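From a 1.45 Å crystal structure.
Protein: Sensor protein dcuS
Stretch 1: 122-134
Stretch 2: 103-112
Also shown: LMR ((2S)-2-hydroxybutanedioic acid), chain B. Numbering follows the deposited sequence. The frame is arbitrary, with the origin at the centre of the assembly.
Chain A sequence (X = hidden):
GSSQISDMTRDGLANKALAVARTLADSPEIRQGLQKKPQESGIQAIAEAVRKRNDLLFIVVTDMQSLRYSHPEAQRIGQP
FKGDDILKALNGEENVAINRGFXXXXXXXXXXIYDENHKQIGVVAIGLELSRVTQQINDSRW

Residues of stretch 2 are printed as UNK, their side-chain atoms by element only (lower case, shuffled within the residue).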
# COMPACT_ATOMS: atom_id res chain seq x y z
N GLY A 122 9.62 -3.97 5.10
CA GLY A 122 8.58 -2.97 4.95
C GLY A 122 7.23 -3.57 4.66
O GLY A 122 7.02 -4.76 4.86
N VAL A 123 6.33 -2.71 4.22
CA VAL A 123 4.96 -3.08 3.89
C VAL A 123 4.49 -2.28 2.68
O VAL A 123 4.89 -1.14 2.49
CB VAL A 123 4.02 -2.71 5.08
CG1 VAL A 123 2.56 -2.96 4.71
CG2 VAL A 123 4.40 -3.55 6.31
N VAL A 124 3.69 -2.92 1.83
CA VAL A 124 3.01 -2.18 0.75
C VAL A 124 1.53 -2.20 1.16
O VAL A 124 0.93 -3.26 1.36
CB VAL A 124 3.12 -2.83 -0.64
CG1 VAL A 124 2.39 -1.94 -1.64
CG2 VAL A 124 4.58 -2.99 -1.06
N ALA A 125 0.98 -0.99 1.31
CA ALA A 125 -0.42 -0.77 1.66
C ALA A 125 -1.15 -0.15 0.45
O ALA A 125 -0.65 0.83 -0.11
CB ALA A 125 -0.51 0.19 2.86
N ILE A 126 -2.30 -0.69 0.07
CA ILE A 126 -3.06 -0.15 -1.09
C ILE A 126 -4.54 0.01 -0.74
O ILE A 126 -5.11 -0.86 -0.08
CB ILE A 126 -2.91 -1.09 -2.32
CG1 ILE A 126 -1.44 -1.10 -2.75
CG2 ILE A 126 -3.84 -0.64 -3.47
CD1 ILE A 126 -1.18 -1.84 -4.08
N GLY A 127 -5.13 1.13 -1.14
CA GLY A 127 -6.53 1.34 -0.85
C GLY A 127 -7.36 1.54 -2.11
O GLY A 127 -6.87 2.09 -3.11
N LEU A 128 -8.61 1.11 -2.02
CA LEU A 128 -9.64 1.22 -3.05
C LEU A 128 -10.72 2.07 -2.38
O LEU A 128 -11.21 1.70 -1.32
CB LEU A 128 -10.26 -0.17 -3.33
CG LEU A 128 -9.51 -1.35 -3.95
CD1 LEU A 128 -10.02 -2.68 -3.42
CD2 LEU A 128 -9.68 -1.29 -5.45
N GLU A 129 -11.10 3.19 -2.98
CA GLU A 129 -12.13 4.06 -2.41
C GLU A 129 -13.44 3.28 -2.18
O GLU A 129 -13.94 2.62 -3.09
CB GLU A 129 -12.33 5.24 -3.36
CG GLU A 129 -12.87 6.50 -2.72
CD GLU A 129 -12.73 7.71 -3.63
OE1 GLU A 129 -13.24 8.79 -3.26
OE2 GLU A 129 -12.10 7.59 -4.71
N LEU A 130 -13.99 3.34 -0.97
CA LEU A 130 -15.22 2.61 -0.69
C LEU A 130 -16.35 2.95 -1.66
O LEU A 130 -17.09 2.05 -2.08
CB LEU A 130 -15.71 2.89 0.74
CG LEU A 130 -15.37 1.94 1.87
CD1 LEU A 130 -16.33 2.25 3.04
CD2 LEU A 130 -15.51 0.50 1.42
N SER A 131 -16.50 4.23 -1.98
CA SER A 131 -17.57 4.66 -2.87
C SER A 131 -17.42 4.03 -4.25
O SER A 131 -18.41 3.80 -4.95
CB SER A 131 -17.60 6.20 -2.97
OG SER A 131 -16.38 6.72 -3.45
N ARG A 132 -16.18 3.74 -4.63
CA ARG A 132 -15.95 3.12 -5.92
C ARG A 132 -16.31 1.64 -5.82
O ARG A 132 -16.70 1.02 -6.80
CB ARG A 132 -14.49 3.33 -6.35
CG ARG A 132 -14.09 4.80 -6.29
CD ARG A 132 -12.74 5.07 -6.93
NE ARG A 132 -12.85 5.20 -8.38
CZ ARG A 132 -11.84 5.55 -9.17
NH1 ARG A 132 -10.64 5.80 -8.66
NH2 ARG A 132 -12.04 5.67 -10.48
N VAL A 133 -16.22 1.06 -4.62
CA VAL A 133 -16.61 -0.33 -4.46
C VAL A 133 -18.12 -0.43 -4.66
O VAL A 133 -18.62 -1.40 -5.23
CB VAL A 133 -16.22 -0.89 -3.06
CG1 VAL A 133 -16.85 -2.26 -2.85
CG2 VAL A 133 -14.71 -1.01 -2.95
N THR A 134 -18.85 0.58 -4.18
CA THR A 134 -20.30 0.59 -4.36
C THR A 134 -20.62 0.71 -5.84
O THR A 134 -21.49 0.00 -6.36
CB THR A 134 -20.95 1.78 -3.62
OG1 THR A 134 -20.96 1.50 -2.22
CG2 THR A 134 -22.38 2.01 -4.09
N UNK A 103 -6.99 10.12 3.54
CA UNK A 103 -7.75 10.10 2.30
C UNK A 103 -9.16 9.61 2.57
O UNK A 103 -9.55 9.46 3.74
c UNK A 103 -5.54 11.02 0.40
c UNK A 103 -5.59 9.61 1.01
c UNK A 103 -7.05 9.20 1.28
c UNK A 103 -4.93 8.60 0.07
N UNK A 104 -9.94 9.34 1.53
CA UNK A 104 -11.30 8.86 1.71
C UNK A 104 -11.30 7.47 2.34
O UNK A 104 -10.28 6.75 2.34
c UNK A 104 -12.02 8.80 0.38
N UNK A 105 -12.44 7.09 2.90
CA UNK A 105 -12.67 5.78 3.48
C UNK A 105 -12.44 4.78 2.36
O UNK A 105 -12.86 4.99 1.20
o UNK A 105 -16.00 6.95 6.83
c UNK A 105 -14.29 6.59 5.20
c UNK A 105 -14.09 5.70 4.00
n UNK A 105 -16.55 5.84 4.95
c UNK A 105 -15.69 6.48 5.73
N UNK A 106 -11.78 3.68 2.72
CA UNK A 106 -11.35 2.72 1.73
C UNK A 106 -11.27 1.28 2.16
O UNK A 106 -11.20 0.98 3.35
c UNK A 106 -9.96 3.15 1.26
N UNK A 107 -11.29 0.41 1.15
CA UNK A 107 -11.07 -1.02 1.29
C UNK A 107 -9.55 -1.04 1.08
O UNK A 107 -9.03 -0.60 0.05
c UNK A 107 -11.77 -1.78 0.17
c UNK A 107 -11.49 -3.27 0.16
c UNK A 107 -11.91 -3.91 1.46
c UNK A 107 -12.26 -3.89 -1.02
N UNK A 108 -8.85 -1.53 2.09
CA UNK A 108 -7.39 -1.50 2.10
C UNK A 108 -6.77 -2.86 2.27
O UNK A 108 -7.25 -3.68 3.03
n UNK A 108 -5.36 2.58 6.79
c UNK A 108 -7.52 0.84 3.11
n UNK A 108 -6.33 3.77 5.08
c UNK A 108 -6.20 2.63 5.75
n UNK A 108 -6.92 1.56 5.48
c UNK A 108 -6.98 -0.58 3.26
c UNK A 108 -7.97 1.49 4.44
N UNK A 109 -5.68 -3.08 1.55
CA UNK A 109 -4.95 -4.33 1.61
C UNK A 109 -3.48 -4.06 1.92
O UNK A 109 -2.92 -2.98 1.62
c UNK A 109 -5.08 -5.18 0.29
c UNK A 109 -6.58 -5.36 -0.03
c UNK A 109 -4.34 -4.53 -0.88
N UNK A 110 -2.85 -5.08 2.50
CA UNK A 110 -1.47 -4.92 2.98
C UNK A 110 -0.70 -6.19 2.76
O UNK A 110 -1.21 -7.29 3.00
c UNK A 110 -3.65 -1.18 5.75
c UNK A 110 -2.25 -1.14 5.64
c UNK A 110 -1.55 -2.26 5.24
c UNK A 110 -4.33 -2.35 5.45
c UNK A 110 -2.21 -3.45 4.94
c UNK A 110 -3.61 -3.49 5.04
c UNK A 110 -1.45 -4.67 4.51
N UNK A 111 0.56 -6.06 2.33
CA UNK A 111 1.42 -7.23 2.19
C UNK A 111 2.85 -6.86 2.60
O UNK A 111 3.30 -5.73 2.40
c UNK A 111 1.36 -7.80 0.72
o UNK A 111 1.83 -9.16 0.73
c UNK A 111 2.23 -6.97 -0.24
N UNK A 112 3.59 -7.81 3.20
CA UNK A 112 4.96 -7.50 3.62
C UNK A 112 5.98 -7.42 2.49
O UNK A 112 5.80 -8.07 1.44
c UNK A 112 5.29 -8.61 4.64
c UNK A 112 4.40 -9.75 4.24
c UNK A 112 3.13 -9.13 3.67
C1 LMR B . -1.95 6.26 5.24
O1A LMR B . -1.16 6.55 4.38
O1B LMR B . -1.84 6.75 6.38
C2 LMR B . -3.23 5.61 4.80
O2 LMR B . -4.21 5.52 5.92
C3 LMR B . -3.79 6.21 3.49
C4 LMR B . -4.59 7.49 3.82
O4A LMR B . -3.98 8.51 4.15
O4B LMR B . -5.85 7.46 3.81
O HOH W 1 -15.03 6.23 -0.10

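Position 103 carries four carbons, forked at the second, and they stay out of reach of 122-134. Its backbone N donates to malate O4B at 2.9 Å. The fork after one methylene identifies Leu103. Position 104 has a single carbon, CB, which lies 3.8 Å from OE1 of Glu129; one carbon means Ala104.

At position 105 three unbranched carbons end in one oxygen and one nitrogen, an amide one methylene longer than asparagine: Gln105. The element types exclude glutamate. Its backbone O accepts from Leu130 N at 3.0 Å, and also from water 1 at 2.8 Å, which in turn accepts from Ser131 N at 3.1 Å. Position 106 again shows one carbon, its CB 3.2 Å from Leu128 O, and is Ala106.

Position 107 bears four carbons forked at the second, as in leucine, and is the residue of its stretch most covered by the other. Leu107 places CD2 3.5 Å from Leu128 CD1 and 4.2 Å from Val133 CG2, so it touches both strand and helix. The side chain at position 108 runs through three carbons to a nitrogen, then a carbon bearing two more nitrogens, a guanidinium that defines Arg108. Its CG packs 4.1 Å from CA of Gly127, while the far end leads away to malate, where NH1 donates to O2 at 2.9 Å.

Position 109 has one carbon carrying two others. This branch at CB, without further atoms, is Val109, whose CG2 lies 4.0 Å from Ile126 CB. At position 110 one carbon leads to a six-carbon ring with no oxygen, hence Phe110. Ala125 CB sits 3.5 Å from its CE2, and Val123 CG1 approaches the ring edge, 4.2 Å from CD2.

Position 111 branches at CB into one oxygen and one carbon, giving Thr111; its CG2 is 4.3 Å from Val124 CB. At position 112 three carbons close a ring onto the backbone N, which can only be Pro112. Its CA lies 3.6 Å from Gly122 O, and having no N-H, it cannot donate from its backbone.

The contact is an antiparallel strand pair, held by reciprocal backbone hydrogen bonds between Val124 and Thr111, Ile126 and Val109, and Leu128 and Leu107. Those three pairs share one face of the sheet; Phe110 packs with Val123 and Ala125 on the other. Beyond the last pair, the bond from Leu130 N to Gln105 O carries the pairing into the start of the helix, while Leu103 and Arg108 join the same segment to malate.

Stretch 2, residues 103-112: LAQALRVFTP
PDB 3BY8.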